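Local atomic coordinates of 3,6-diketocamphane 1,6-monooxygenase (Pseudomonas putida, PDB entry 4UWM), a protein that catalyses the FMNH2- and O2-dependent Baeyer-Villiger oxidation of a bornanedione to a lactone, a step in the breakdown of (-)-camphor. Residues A47-E52 with E282-P287. Numbering follows the deposited sequence.
Sequences ASQIWE and ERYLIP
W51 and Y284 form an offset stack, the five-membered ring of the indole 3.9 Å from the phenol ring, centroid to centroid, with planes 13° apart. Atom CD1 of W51 sits over the centre of the Y284 ring, while CB of Y284 lies over one face of the indole, offset toward its rim. Two broad, flat side chains suit this buried, tight part, which Y284 enters with CG anti to its backbone N (chi1 177°). Tyrosine adds a polar tip: OH of Y284 donates to OE2 of E52 (2.6 Å), meeting the syn lone pair with the carboxylate turned 68° from the ring. The other oxygen, OE1 of E52, receives NE2 of Q49 from above the carboxylate plane (3.2 Å). In this TIM-barrel flavoenzyme of the bacterial luciferase family, the pairing joins the loop after strand 40-43 to helix 276-291, beside the FMN pocket: E52 lies near H10, which binds FMN. The looser side belongs to the partly exposed R283. Its long aliphatic chain brings CD of R283 to the indole edge, 4.1 Å from CZ2 of W51, while NH1 hydrogen-bonds the Y279 hydroxyl and NH2 forms a salt bridge with E181 of the second subunit, whose Q182 accepts the indole N-H.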
# COMPACT_ATOMS: atom_id res chain seq x y z
N ALA A 47 -1.48 13.94 2.63
CA ALA A 47 -1.56 13.53 4.04
C ALA A 47 -2.25 14.56 4.94
O ALA A 47 -2.63 14.23 6.06
CB ALA A 47 -0.15 13.24 4.58
N SER A 48 -2.44 15.79 4.45
CA SER A 48 -2.98 16.87 5.33
C SER A 48 -4.32 17.48 4.93
O SER A 48 -4.83 18.36 5.65
CB SER A 48 -1.94 18.00 5.47
OG SER A 48 -1.72 18.60 4.20
N GLN A 49 -4.90 17.03 3.81
CA GLN A 49 -6.10 17.67 3.21
C GLN A 49 -7.41 16.95 3.52
O GLN A 49 -7.40 15.75 3.78
CB GLN A 49 -5.94 17.79 1.70
CG GLN A 49 -4.85 18.78 1.26
CD GLN A 49 -5.24 20.21 1.59
OE1 GLN A 49 -4.70 20.81 2.51
NE2 GLN A 49 -6.20 20.76 0.84
N ILE A 50 -8.53 17.66 3.44
CA ILE A 50 -9.84 17.07 3.74
C ILE A 50 -10.54 16.48 2.52
O ILE A 50 -10.92 15.32 2.54
CB ILE A 50 -10.80 18.08 4.44
CG1 ILE A 50 -10.20 18.58 5.76
CG2 ILE A 50 -12.20 17.47 4.66
CD1 ILE A 50 -10.13 17.55 6.85
N TRP A 51 -10.74 17.30 1.49
CA TRP A 51 -11.37 16.84 0.27
C TRP A 51 -10.48 15.83 -0.46
O TRP A 51 -10.98 14.82 -0.97
CB TRP A 51 -11.67 18.01 -0.68
CG TRP A 51 -12.81 18.92 -0.30
CD1 TRP A 51 -12.77 19.97 0.57
CD2 TRP A 51 -14.16 18.90 -0.84
NE1 TRP A 51 -14.00 20.60 0.61
CE2 TRP A 51 -14.87 19.97 -0.24
CE3 TRP A 51 -14.82 18.10 -1.77
CZ2 TRP A 51 -16.22 20.23 -0.53
CZ3 TRP A 51 -16.17 18.36 -2.06
CH2 TRP A 51 -16.85 19.42 -1.43
N GLU A 52 -9.17 16.11 -0.49
CA GLU A 52 -8.23 15.24 -1.19
C GLU A 52 -7.67 14.29 -0.13
O GLU A 52 -6.65 14.56 0.49
CB GLU A 52 -7.12 16.06 -1.86
CG GLU A 52 -7.64 17.22 -2.73
CD GLU A 52 -7.82 18.54 -1.99
OE1 GLU A 52 -7.87 18.57 -0.75
OE2 GLU A 52 -7.94 19.59 -2.68
N GLU A 282 -18.39 25.46 -5.80
CA GLU A 282 -18.98 26.54 -5.00
C GLU A 282 -18.46 26.59 -3.57
O GLU A 282 -18.16 27.66 -3.05
CB GLU A 282 -20.50 26.36 -4.94
CG GLU A 282 -21.28 27.63 -4.66
CD GLU A 282 -21.54 28.40 -5.92
OE1 GLU A 282 -20.63 29.14 -6.35
OE2 GLU A 282 -22.63 28.23 -6.51
N ARG A 283 -18.36 25.43 -2.92
CA ARG A 283 -17.99 25.40 -1.52
C ARG A 283 -16.49 25.49 -1.28
O ARG A 283 -16.05 26.06 -0.28
CB ARG A 283 -18.54 24.16 -0.81
CG ARG A 283 -18.21 24.14 0.67
CD ARG A 283 -18.73 22.91 1.38
NE ARG A 283 -18.13 22.80 2.71
CZ ARG A 283 -18.31 21.77 3.53
NH1 ARG A 283 -19.08 20.74 3.17
NH2 ARG A 283 -17.72 21.78 4.72
N TYR A 284 -15.71 24.91 -2.19
CA TYR A 284 -14.30 24.63 -1.92
C TYR A 284 -13.37 25.29 -2.92
O TYR A 284 -12.54 26.12 -2.55
CB TYR A 284 -14.06 23.09 -1.87
CG TYR A 284 -12.61 22.68 -1.66
CD1 TYR A 284 -11.87 23.18 -0.59
CD2 TYR A 284 -11.99 21.76 -2.51
CE1 TYR A 284 -10.55 22.80 -0.39
CE2 TYR A 284 -10.66 21.39 -2.33
CZ TYR A 284 -9.96 21.90 -1.26
OH TYR A 284 -8.65 21.54 -1.05
N LEU A 285 -13.50 24.93 -4.19
CA LEU A 285 -12.50 25.32 -5.19
C LEU A 285 -12.52 26.80 -5.60
O LEU A 285 -11.45 27.42 -5.70
CB LEU A 285 -12.59 24.44 -6.45
CG LEU A 285 -12.22 22.96 -6.27
CD1 LEU A 285 -12.53 22.18 -7.53
CD2 LEU A 285 -10.75 22.81 -5.87
N ILE A 286 -13.71 27.33 -5.88
CA ILE A 286 -13.81 28.71 -6.37
C ILE A 286 -13.21 29.70 -5.37
O ILE A 286 -12.36 30.49 -5.77
CB ILE A 286 -15.23 29.09 -6.86
CG1 ILE A 286 -15.48 28.46 -8.23
CG2 ILE A 286 -15.40 30.60 -6.96
CD1 ILE A 286 -16.94 28.28 -8.60
N PRO A 287 -13.59 29.63 -4.07
CA PRO A 287 -12.99 30.58 -3.14
C PRO A 287 -11.45 30.53 -3.11
O PRO A 287 -10.81 31.56 -2.95
CB PRO A 287 -13.56 30.16 -1.78
CG PRO A 287 -14.88 29.55 -2.11
CD PRO A 287 -14.64 28.82 -3.41